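Local structure of esterase D (Cellvibrio japonicus, 2W87) at residues Cys12-Thr17 / Gly29-Asn34; Ala39-Ala44 / Glu118-Ile123; Leu2-Ala7 / Asp124-Val129; Asn21-Thr26 / Ala90-Gln95. The protein binds glucuronic acid through this family 35 carbohydrate-binding module, one domain of a larger secreted enzyme that probably degrades xylan in plant cell walls. All blocks are in the same frame, centred on the assembly; numbering follows the deposited sequence. Where two conformers were deposited one is given.

Interaction 1 (Cys12-Thr17 / Gly29-Asn34); sequences CRVDGT and GFANTN. With CA (calcium ion), chain C; CA (calcium ion), chain D; GCU (alpha-D-glucopyranuronic acid), chain E.
G16 and T17 run antiparallel to T33 and N32 in the beta hairpin of strands 16-19 and 30-33, at the sugar-binding end of the CBM35 module. T17 and N32 form a hydrogen-bonded pair, with T17 N 3.0 Å from N32 O and N32 N 2.8 Å from T17 O, the second bond the straighter. G16 and T33 make the non-hydrogen-bonded pair, where G16 CA comes within 3.3 Å of N32 O, a close approach at backbone angles that suit glycine. Beyond it, N34 N meets a lone pair of D15 O in the carbonyl plane at 2.8 Å.

V14 CG2, anti to its backbone N, rests on A31 CB at 3.9 Å, and A31 also touches V41 of strand 40-47. The carboxylate of D15 leads away from 29-34. R13 grips it side-on in a salt bridge through NE and NH2, and A40 N also binds OD2. D19 takes both T17 OG1 and N32 ND2. N32 CG stands anti to its backbone N (chi1 175°), carrying the amide to the sugar side, where OD1 binds a calcium ion at 2.3 Å; T33 O, N35 OD1, three waters, and O4 and O6A of the glucuronic acid also bind this ion.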
# COMPACT_ATOMS: atom_id res chain seq x y z
N CYS A 12 2.75 -9.09 -1.74
CA CYS A 12 2.10 -10.34 -1.37
C CYS A 12 0.81 -10.64 -2.11
O CYS A 12 0.57 -11.78 -2.51
CB CYS A 12 1.87 -10.40 0.14
SG CYS A 12 3.39 -10.44 1.04
N ARG A 13 -0.07 -9.67 -2.22
CA ARG A 13 -1.41 -9.94 -2.69
C ARG A 13 -2.14 -8.67 -3.03
O ARG A 13 -1.88 -7.63 -2.44
CB ARG A 13 -2.24 -10.68 -1.62
CG ARG A 13 -3.55 -11.21 -2.12
CD ARG A 13 -4.37 -11.86 -1.05
NE ARG A 13 -5.30 -10.95 -0.42
CZ ARG A 13 -5.19 -10.50 0.83
NH1 ARG A 13 -4.16 -10.85 1.59
NH2 ARG A 13 -6.12 -9.67 1.32
N VAL A 14 -3.01 -8.77 -4.04
CA VAL A 14 -4.08 -7.79 -4.26
C VAL A 14 -5.40 -8.55 -4.43
O VAL A 14 -5.47 -9.55 -5.15
CB VAL A 14 -3.84 -6.87 -5.47
CG1 VAL A 14 -3.55 -7.66 -6.74
CG2 VAL A 14 -5.02 -5.89 -5.66
N ASP A 15 -6.43 -8.09 -3.72
CA ASP A 15 -7.80 -8.55 -3.96
C ASP A 15 -8.32 -7.76 -5.13
O ASP A 15 -8.91 -6.69 -4.97
CB ASP A 15 -8.66 -8.34 -2.72
CG ASP A 15 -8.12 -9.07 -1.52
OD1 ASP A 15 -7.71 -10.26 -1.70
OD2 ASP A 15 -8.07 -8.45 -0.41
N GLY A 16 -8.09 -8.30 -6.32
CA GLY A 16 -8.28 -7.54 -7.56
C GLY A 16 -7.25 -7.99 -8.59
O GLY A 16 -6.97 -9.17 -8.70
N THR A 17 -6.67 -7.05 -9.33
CA THR A 17 -5.72 -7.37 -10.38
C THR A 17 -4.52 -6.47 -10.33
O THR A 17 -4.58 -5.42 -9.71
CB THR A 17 -6.36 -7.25 -11.79
OG1 THR A 17 -7.02 -5.99 -11.95
CG2 THR A 17 -7.34 -8.37 -12.06
N GLY A 29 3.39 -2.14 -13.28
CA GLY A 29 1.99 -1.75 -13.22
C GLY A 29 1.56 -1.16 -11.88
O GLY A 29 2.32 -0.48 -11.21
N PHE A 30 0.32 -1.45 -11.51
CA PHE A 30 -0.26 -0.98 -10.27
C PHE A 30 -1.31 -1.97 -9.80
O PHE A 30 -1.84 -2.74 -10.60
CB PHE A 30 -0.87 0.41 -10.46
CG PHE A 30 -1.83 0.51 -11.62
CD1 PHE A 30 -3.16 0.16 -11.47
CD2 PHE A 30 -1.41 0.98 -12.85
CE1 PHE A 30 -4.04 0.27 -12.53
CE2 PHE A 30 -2.28 1.11 -13.90
CZ PHE A 30 -3.60 0.75 -13.75
N ALA A 31 -1.55 -2.00 -8.50
CA ALA A 31 -2.57 -2.89 -7.94
C ALA A 31 -3.93 -2.19 -8.04
O ALA A 31 -4.11 -1.06 -7.56
CB ALA A 31 -2.23 -3.23 -6.48
N ASN A 32 -4.89 -2.89 -8.63
CA ASN A 32 -6.25 -2.41 -8.78
C ASN A 32 -7.22 -3.28 -7.98
O ASN A 32 -7.54 -4.39 -8.39
CB ASN A 32 -6.63 -2.46 -10.26
CG ASN A 32 -8.08 -2.10 -10.52
OD1 ASN A 32 -8.82 -1.74 -9.60
ND2 ASN A 32 -8.49 -2.19 -11.80
N THR A 33 -7.64 -2.81 -6.82
CA THR A 33 -8.56 -3.59 -5.98
C THR A 33 -9.94 -3.71 -6.61
O THR A 33 -10.41 -2.80 -7.30
CB THR A 33 -8.78 -2.97 -4.57
OG1 THR A 33 -9.25 -1.62 -4.69
CG2 THR A 33 -7.49 -3.02 -3.76
N ASN A 34 -10.57 -4.86 -6.37
CA ASN A 34 -12.00 -4.99 -6.45
C ASN A 34 -12.67 -3.77 -5.85
O ASN A 34 -12.17 -3.22 -4.87
CB ASN A 34 -12.47 -6.19 -5.62
CG ASN A 34 -12.01 -7.53 -6.18
OD1 ASN A 34 -11.83 -7.66 -7.39
ND2 ASN A 34 -11.85 -8.54 -5.30
CA CA C . -10.62 -0.73 -8.49
CA CA D . 4.09 -0.14 -9.63
C1 GCU E . -11.94 2.19 -13.69
C2 GCU E . -10.43 2.35 -13.81
C3 GCU E . -9.74 1.36 -12.89
C4 GCU E . -10.16 1.67 -11.46
C5 GCU E . -11.69 1.59 -11.38
C6 GCU E . -12.22 1.94 -10.00
O1 GCU E . -12.24 0.84 -14.05
O2 GCU E . -10.03 2.09 -15.15
O3 GCU E . -8.32 1.44 -13.00
O4 GCU E . -9.60 0.72 -10.52
O5 GCU E . -12.28 2.50 -12.31
O6A GCU E . -11.67 1.37 -9.04
O6B GCU E . -13.16 2.76 -9.89
O HOH W 1 -11.11 0.05 -6.20
O HOH W 2 -11.86 -2.03 -10.13
O HOH W 3 -8.62 0.35 -7.52

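Interaction 2 (Ala39-Ala44 / Glu118-Ile123); sequences AAVVWA and EGLPNI. With GCU (alpha-D-glucopyranuronic acid), chain E.
L120, whose side chain lies against A39 and V41, donates its backbone N-H to T33 OG1, a hydroxyl that also donates to a calcium-bound water. The carbonyl O of L120 accepts a bond from R67 NH1, and thus both backbone polar atoms of this residue are held.

Between the segments themselves the contact is apolar and belongs to the core of the beta-sandwich, where strand 40-47 of one sheet faces the start of strand 122-129 of the other. V41 CG2 is the hub: it touches L120 CD1 at 3.9 Å and I123 CG1 at 4.1 Å. V41 and I123 run past one another head to tail, whereas L120 comes in at a slant. The other branch of V41, CG1, is anti to the backbone N (chi1 -176°) and sits 3.4 Å above the indole plane of W43, toward its rim. I123 CG2 meets the same indole at its edge, in the ring plane, 3.8 Å from W43 CZ2. The ring of F11 also meets W43, nearly perpendicular to it.

N122, next to I123, turns its side chain the other way, onto the glucuronic acid. The chemistry implies a division of labour: aliphatic carbons and an indole edge meet without directional bonds, while the bonds from L120 to T33 and R67 are likely to steady the loop leading to N122.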
# COMPACT_ATOMS: atom_id res chain seq x y z
N ALA A 39 -11.45 -4.71 0.36
CA ALA A 39 -10.49 -5.16 -0.65
C ALA A 39 -9.10 -4.56 -0.35
O ALA A 39 -8.98 -3.37 -0.09
CB ALA A 39 -10.97 -4.81 -2.05
N ALA A 40 -8.07 -5.41 -0.40
CA ALA A 40 -6.75 -5.05 0.10
C ALA A 40 -5.60 -5.20 -0.89
O ALA A 40 -5.69 -5.93 -1.92
CB ALA A 40 -6.45 -5.80 1.39
N VAL A 41 -4.52 -4.48 -0.55
CA VAL A 41 -3.20 -4.71 -1.12
C VAL A 41 -2.34 -5.07 0.05
O VAL A 41 -2.44 -4.44 1.12
CB VAL A 41 -2.63 -3.49 -1.89
CG1 VAL A 41 -1.27 -3.84 -2.54
CG2 VAL A 41 -3.63 -3.03 -2.94
N VAL A 42 -1.50 -6.09 -0.12
CA VAL A 42 -0.69 -6.61 0.99
C VAL A 42 0.79 -6.72 0.60
O VAL A 42 1.13 -7.24 -0.48
CB VAL A 42 -1.19 -7.99 1.50
CG1 VAL A 42 -0.42 -8.45 2.73
CG2 VAL A 42 -2.69 -7.96 1.79
N TRP A 43 1.64 -6.22 1.50
CA TRP A 43 3.09 -6.29 1.39
C TRP A 43 3.66 -6.93 2.63
O TRP A 43 3.00 -7.02 3.67
CB TRP A 43 3.72 -4.90 1.28
CG TRP A 43 3.21 -4.04 0.17
CD1 TRP A 43 3.69 -3.98 -1.07
CD2 TRP A 43 2.12 -3.12 0.24
NE1 TRP A 43 2.96 -3.08 -1.82
CE2 TRP A 43 2.00 -2.53 -1.03
CE3 TRP A 43 1.24 -2.73 1.26
CZ2 TRP A 43 1.04 -1.57 -1.31
CZ3 TRP A 43 0.30 -1.76 0.97
CH2 TRP A 43 0.20 -1.21 -0.29
N ALA A 44 4.93 -7.31 2.55
CA ALA A 44 5.63 -7.90 3.69
C ALA A 44 7.01 -7.27 3.79
O ALA A 44 7.76 -7.24 2.81
CB ALA A 44 5.77 -9.38 3.55
N GLU A 118 -16.15 1.50 -2.76
CA GLU A 118 -15.46 1.73 -4.02
C GLU A 118 -14.11 1.00 -4.08
O GLU A 118 -13.50 0.93 -5.13
CB GLU A 118 -15.19 3.22 -4.25
CG GLU A 118 -16.44 4.05 -4.44
CD GLU A 118 -16.12 5.39 -5.10
OE1 GLU A 118 -15.86 5.41 -6.33
OE2 GLU A 118 -16.18 6.42 -4.39
N GLY A 119 -13.68 0.43 -2.97
CA GLY A 119 -12.38 -0.20 -2.93
C GLY A 119 -11.32 0.87 -2.72
O GLY A 119 -11.61 2.00 -2.31
N LEU A 120 -10.07 0.51 -3.00
CA LEU A 120 -8.97 1.46 -2.91
C LEU A 120 -8.77 2.26 -4.19
O LEU A 120 -9.32 1.93 -5.23
CB LEU A 120 -7.67 0.72 -2.58
CG LEU A 120 -7.55 0.13 -1.18
CD1 LEU A 120 -6.22 -0.70 -1.09
CD2 LEU A 120 -7.56 1.22 -0.13
N PRO A 121 -7.95 3.31 -4.11
CA PRO A 121 -7.45 3.84 -5.36
C PRO A 121 -6.54 2.78 -6.00
O PRO A 121 -6.29 1.72 -5.40
CB PRO A 121 -6.60 5.03 -4.93
CG PRO A 121 -6.86 5.26 -3.53
CD PRO A 121 -7.35 3.98 -2.95
N ASN A 122 -6.06 3.05 -7.21
CA ASN A 122 -5.03 2.20 -7.80
C ASN A 122 -3.72 2.49 -7.09
O ASN A 122 -3.37 3.66 -6.90
CB ASN A 122 -4.92 2.49 -9.30
CG ASN A 122 -6.12 1.96 -10.09
OD1 ASN A 122 -6.83 1.05 -9.65
ND2 ASN A 122 -6.31 2.50 -11.29
N ILE A 123 -2.99 1.45 -6.69
CA ILE A 123 -1.78 1.61 -5.86
C ILE A 123 -0.55 1.25 -6.66
O ILE A 123 -0.36 0.10 -7.06
CB ILE A 123 -1.83 0.72 -4.59
CG1 ILE A 123 -3.14 0.95 -3.81
CG2 ILE A 123 -0.55 0.87 -3.77
CD1 ILE A 123 -3.35 2.35 -3.29
C1 GCU E . -11.94 2.19 -13.69
C2 GCU E . -10.43 2.35 -13.81
C3 GCU E . -9.74 1.36 -12.89
C4 GCU E . -10.16 1.67 -11.46
C5 GCU E . -11.69 1.59 -11.38
C6 GCU E . -12.22 1.94 -10.00
O1 GCU E . -12.24 0.84 -14.05
O2 GCU E . -10.03 2.09 -15.15
O3 GCU E . -8.32 1.44 -13.00
O4 GCU E . -9.60 0.72 -10.52
O5 GCU E . -12.28 2.50 -12.31
O6A GCU E . -11.67 1.37 -9.04
O6B GCU E . -13.16 2.76 -9.89

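Interaction 3 (Leu2-Ala7 / Asp124-Val129); sequences LLLQEA and DSLSVV. With CA (calcium ion), chain D.
L2 to Q5 and D124 to V129 lie antiparallel in one sheet, their strand axes 4.7 Å apart at closest and 159° between their directions. L2 with V128 and L4 with L126 are the hydrogen-bonded pairs; in the second, L4 N lies 2.8 Å from L126 O and L126 N lies 3.1 Å from L4 O, both bonds close to straight. L3 and S127 form the non-hydrogen-bonded pair between them.

On the face carrying L3, S125 and S127, the leucine reaches over the neighbouring strand, and its CD1 packs on S125 CB at 3.8 Å. The four side chains L2, L4, L126 and V128 on the other face are all apolar. There L4 and L126 run alongside each other, with L4 CD1 4.2 Å from L126 CD2.

At one end the strands are clamped by a calcium ion. E6 binds it with both carboxylate oxygens, OE1 and OE2 each 2.5 Å from the metal. Its CG lies between backbone N and carbonyl carbon (chi1 64°), and a bend at chi2 brings the carboxylate round to the ion. D124 chelates it through its backbone O and OD1, both at 2.4 Å, while its OD2 forms a salt bridge with R58. The ion probably offsets the mutual repulsion of the two acids. Q5 also coordinates it, and the carbonyls of T26 and G29 complete the site.

Strand 2-5 is an edge strand of its four-stranded sheet, strand 122-129 is flanked on its other side by strand 51-60, and L4, L126 and V128 pack against W43 and I45 of strand 40-47 in the opposing sheet.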
# COMPACT_ATOMS: atom_id res chain seq x y z
N LEU A 2 13.34 1.12 0.83
CA LEU A 2 12.84 -0.08 0.21
C LEU A 2 11.63 0.31 -0.64
O LEU A 2 10.66 0.84 -0.11
CB LEU A 2 12.44 -1.05 1.30
CG LEU A 2 11.94 -2.41 0.88
CD1 LEU A 2 13.04 -3.18 0.14
CD2 LEU A 2 11.49 -3.16 2.11
N LEU A 3 11.70 0.05 -1.94
CA LEU A 3 10.61 0.39 -2.85
C LEU A 3 9.97 -0.89 -3.35
O LEU A 3 10.58 -1.65 -4.11
CB LEU A 3 11.10 1.25 -4.01
CG LEU A 3 10.06 1.66 -5.06
CD1 LEU A 3 8.88 2.38 -4.42
CD2 LEU A 3 10.71 2.52 -6.15
N LEU A 4 8.75 -1.13 -2.91
CA LEU A 4 8.04 -2.37 -3.21
C LEU A 4 7.06 -2.15 -4.34
O LEU A 4 6.13 -1.33 -4.25
CB LEU A 4 7.33 -2.93 -1.96
CG LEU A 4 8.25 -3.14 -0.76
CD1 LEU A 4 7.43 -3.52 0.45
CD2 LEU A 4 9.31 -4.21 -1.08
N GLN A 5 7.30 -2.90 -5.40
CA GLN A 5 6.47 -2.94 -6.60
C GLN A 5 5.75 -4.29 -6.69
O GLN A 5 6.24 -5.30 -6.21
CB GLN A 5 7.32 -2.77 -7.86
CG GLN A 5 8.09 -1.46 -7.96
CD GLN A 5 7.24 -0.28 -8.34
OE1 GLN A 5 6.04 -0.41 -8.55
NE2 GLN A 5 7.87 0.90 -8.48
N GLU A 6 4.57 -4.29 -7.32
CA GLU A 6 3.97 -5.50 -7.84
C GLU A 6 5.00 -6.36 -8.55
O GLU A 6 5.95 -5.83 -9.17
CB GLU A 6 2.84 -5.16 -8.80
CG GLU A 6 3.28 -4.42 -10.08
CD GLU A 6 3.71 -2.95 -9.86
OE1 GLU A 6 3.20 -2.33 -8.89
OE2 GLU A 6 4.53 -2.39 -10.65
N ALA A 7 4.83 -7.68 -8.45
CA ALA A 7 5.65 -8.62 -9.20
C ALA A 7 7.10 -8.62 -8.74
O ALA A 7 7.98 -9.02 -9.51
CB ALA A 7 5.59 -8.30 -10.65
N ASP A 124 0.31 2.22 -6.87
CA ASP A 124 1.50 2.00 -7.70
C ASP A 124 2.61 1.29 -6.96
O ASP A 124 3.24 0.37 -7.49
CB ASP A 124 2.04 3.33 -8.21
CG ASP A 124 3.27 3.19 -9.05
OD1 ASP A 124 3.43 2.17 -9.75
OD2 ASP A 124 4.08 4.14 -9.07
N SER A 125 2.87 1.75 -5.75
CA SER A 125 4.00 1.27 -4.97
C SER A 125 3.90 1.65 -3.50
O SER A 125 3.18 2.59 -3.14
CB SER A 125 5.25 1.89 -5.53
OG SER A 125 5.25 3.31 -5.43
N LEU A 126 4.71 0.96 -2.70
CA LEU A 126 4.91 1.29 -1.30
C LEU A 126 6.41 1.49 -1.10
O LEU A 126 7.20 0.62 -1.43
CB LEU A 126 4.42 0.15 -0.39
CG LEU A 126 4.70 0.34 1.11
CD1 LEU A 126 3.85 1.48 1.66
CD2 LEU A 126 4.49 -0.95 1.89
N SER A 127 6.78 2.65 -0.57
CA SER A 127 8.17 2.95 -0.24
C SER A 127 8.29 2.97 1.28
O SER A 127 7.41 3.49 1.95
CB SER A 127 8.54 4.32 -0.80
OG SER A 127 9.71 4.79 -0.21
N VAL A 128 9.36 2.40 1.82
CA VAL A 128 9.55 2.25 3.25
C VAL A 128 10.92 2.80 3.62
O VAL A 128 11.93 2.38 3.05
CB VAL A 128 9.50 0.78 3.64
CG1 VAL A 128 9.56 0.63 5.15
CG2 VAL A 128 8.24 0.12 3.08
N VAL A 129 10.95 3.74 4.56
CA VAL A 129 12.23 4.30 5.02
C VAL A 129 12.34 4.25 6.54
O VAL A 129 11.42 4.60 7.26
CB VAL A 129 12.42 5.76 4.59
CG1 VAL A 129 13.87 6.15 4.91
CG2 VAL A 129 12.12 5.94 3.13
CA CA D . 4.09 -0.14 -9.63

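Interaction 4 (Asn21-Thr26 / Ala90-Gln95); sequences NHTGFT and AWTTWQ. With CA (calcium ion), chain D; GCU (alpha-D-glucopyranuronic acid), chain E.
The imidazole of H22 is sandwiched: W91 CB sits over the centre of one face, 3.5 Å from the ring centroid, and N21 CG lies over the opposite face toward the rim. H22 CG stands anti to the carbonyl carbon (chi1 -61°), the torsion that starts the imidazole toward W91. H22 and the five-membered ring of W91 also form an offset stack, their centroids 5.0 Å apart and their planes at 19°. At the edge of the imidazole, H22 NE2 is hydrogen-bonded to O2 of the glucuronic acid at 2.8 Å and, over a longer distance, to O3. The indole of W91 offers a face to the sugar, whose C4 lies 3.7 Å above the ring plane, displaced toward the rim.

W94 is held differently. G24 O and F25 N lie over one face of its indole, near the rim, while T23 O is at the edge. There W94 NE1 donates to T23 O at 2.9 Å, in the ring plane and almost straight (174°).

Both segments belong to loops at the sugar-binding end of the beta-sandwich, one of them turning through a type I beta turn from A90 to T93, and W91 in that turn supplies the aromatic platform common in carbohydrate-binding modules. N122 and R67 also border it. G24, at backbone angles that suit glycine, passes close to the W94 ring, and F25 CB follows, 3.9 Å from W94 CZ2. T23 and T92 flank one another, with T23 OG1 3.6 Å from T92 CG2. A water hydrogen-bonded to T23 OG1 donates to T92 O, bridging the loops, and T26 O binds a calcium ion.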
# COMPACT_ATOMS: atom_id res chain seq x y z
N ASN A 21 -3.02 -0.27 -17.57
CA ASN A 21 -3.77 0.40 -18.64
C ASN A 21 -4.02 1.89 -18.40
O ASN A 21 -4.83 2.51 -19.09
CB ASN A 21 -5.11 -0.30 -18.85
CG ASN A 21 -6.02 -0.20 -17.65
OD1 ASN A 21 -5.54 -0.19 -16.52
ND2 ASN A 21 -7.33 -0.12 -17.88
N HIS A 22 -3.35 2.47 -17.42
CA HIS A 22 -3.31 3.91 -17.24
C HIS A 22 -1.85 4.30 -17.09
O HIS A 22 -1.13 3.67 -16.34
CB HIS A 22 -4.04 4.34 -15.96
CG HIS A 22 -5.49 3.98 -15.93
ND1 HIS A 22 -6.39 4.49 -16.84
CD2 HIS A 22 -6.20 3.22 -15.07
CE1 HIS A 22 -7.60 4.03 -16.55
NE2 HIS A 22 -7.51 3.25 -15.49
N THR A 23 -1.42 5.35 -17.77
CA THR A 23 -0.02 5.74 -17.71
C THR A 23 0.37 6.31 -16.35
O THR A 23 -0.48 6.72 -15.57
CB THR A 23 0.30 6.77 -18.81
OG1 THR A 23 -0.56 7.90 -18.68
CG2 THR A 23 0.11 6.12 -20.22
N GLY A 24 1.66 6.29 -16.07
CA GLY A 24 2.26 7.07 -14.99
C GLY A 24 2.73 6.27 -13.79
O GLY A 24 3.33 6.82 -12.88
N PHE A 25 2.46 4.96 -13.80
CA PHE A 25 2.90 4.05 -12.75
C PHE A 25 4.40 3.79 -12.94
O PHE A 25 5.00 4.18 -13.95
CB PHE A 25 2.17 2.72 -12.83
CG PHE A 25 2.29 2.04 -14.17
CD1 PHE A 25 3.39 1.27 -14.46
CD2 PHE A 25 1.31 2.21 -15.12
CE1 PHE A 25 3.52 0.68 -15.71
CE2 PHE A 25 1.43 1.61 -16.34
CZ PHE A 25 2.56 0.83 -16.62
N THR A 26 4.99 3.10 -11.96
CA THR A 26 6.38 2.70 -11.99
C THR A 26 6.39 1.17 -11.82
O THR A 26 5.39 0.59 -11.45
CB THR A 26 7.21 3.42 -10.91
OG1 THR A 26 6.66 3.21 -9.62
CG2 THR A 26 7.25 4.92 -11.19
N ALA A 90 -7.65 12.10 -11.89
CA ALA A 90 -7.63 11.24 -13.05
C ALA A 90 -6.91 9.95 -12.70
O ALA A 90 -6.08 9.95 -11.81
CB ALA A 90 -6.90 11.94 -14.21
N TRP A 91 -7.21 8.87 -13.42
CA TRP A 91 -6.51 7.61 -13.20
C TRP A 91 -5.06 7.65 -13.68
O TRP A 91 -4.26 6.75 -13.40
CB TRP A 91 -7.26 6.43 -13.85
CG TRP A 91 -8.58 6.22 -13.25
CD1 TRP A 91 -9.81 6.46 -13.81
CD2 TRP A 91 -8.84 5.75 -11.91
NE1 TRP A 91 -10.80 6.15 -12.93
CE2 TRP A 91 -10.24 5.71 -11.76
CE3 TRP A 91 -8.04 5.33 -10.86
CZ2 TRP A 91 -10.85 5.29 -10.57
CZ3 TRP A 91 -8.64 4.92 -9.67
CH2 TRP A 91 -10.03 4.89 -9.53
N THR A 92 -4.71 8.71 -14.40
CA THR A 92 -3.36 8.91 -14.88
C THR A 92 -2.55 9.89 -14.04
O THR A 92 -1.40 10.14 -14.34
CB THR A 92 -3.40 9.41 -16.34
OG1 THR A 92 -4.35 10.47 -16.45
CG2 THR A 92 -3.84 8.26 -17.25
N THR A 93 -3.15 10.45 -12.99
CA THR A 93 -2.49 11.39 -12.08
C THR A 93 -2.24 10.67 -10.78
O THR A 93 -3.16 10.13 -10.16
CB THR A 93 -3.34 12.65 -11.81
OG1 THR A 93 -3.44 13.40 -13.03
CG2 THR A 93 -2.71 13.52 -10.70
N TRP A 94 -0.96 10.61 -10.43
CA TRP A 94 -0.50 9.90 -9.26
C TRP A 94 -0.06 10.87 -8.20
O TRP A 94 0.57 11.90 -8.50
CB TRP A 94 0.65 8.97 -9.64
CG TRP A 94 0.27 8.01 -10.72
CD1 TRP A 94 0.26 8.24 -12.06
CD2 TRP A 94 -0.23 6.67 -10.54
NE1 TRP A 94 -0.18 7.13 -12.73
CE2 TRP A 94 -0.50 6.15 -11.82
CE3 TRP A 94 -0.48 5.87 -9.42
CZ2 TRP A 94 -1.00 4.87 -12.02
CZ3 TRP A 94 -0.97 4.56 -9.63
CH2 TRP A 94 -1.23 4.09 -10.92
N GLN A 95 -0.36 10.54 -6.96
CA GLN A 95 0.09 11.33 -5.81
C GLN A 95 0.60 10.35 -4.74
O GLN A 95 0.53 9.11 -4.91
CB GLN A 95 -1.06 12.19 -5.30
CG GLN A 95 -1.61 13.16 -6.29
CD GLN A 95 -0.63 14.21 -6.79
OE1 GLN A 95 0.44 14.41 -6.23
NE2 GLN A 95 -1.01 14.88 -7.87
CA CA D . 4.09 -0.14 -9.63
C1 GCU E . -11.94 2.19 -13.69
C2 GCU E . -10.43 2.35 -13.81
C3 GCU E . -9.74 1.36 -12.89
C4 GCU E . -10.16 1.67 -11.46
C5 GCU E . -11.69 1.59 -11.38
C6 GCU E . -12.22 1.94 -10.00
O1 GCU E . -12.24 0.84 -14.05
O2 GCU E . -10.03 2.09 -15.15
O3 GCU E . -8.32 1.44 -13.00
O4 GCU E . -9.60 0.72 -10.52
O5 GCU E . -12.28 2.50 -12.31
O6A GCU E . -11.67 1.37 -9.04
O6B GCU E . -13.16 2.76 -9.89
O HOH W 4 0.44 9.32 -16.74

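How the interactions relate
Interactions 1 and 2 lie closest, their centres 6 Å apart, and follow one another along the chain; the backbones of A31 and I123 join them. Interaction 3 pairs the N-terminal strand 2-5 with strand 122-129, also used by interaction 2; as its segments lie near the two ends of the chain, the other three are nested within the loop it closes. Its centre is 13 Å from those of interactions 1 and 2. Interaction 4, at 15 to 16 Å from the rest, crosses interactions 1 and 2 in chain order. F30 packs against the loops of interaction 4. One calcium ion ties together interactions 1, 3 and 4, while the glucuronic acid is touched by interactions 1, 2 and 4, linking sandwich core and binding site.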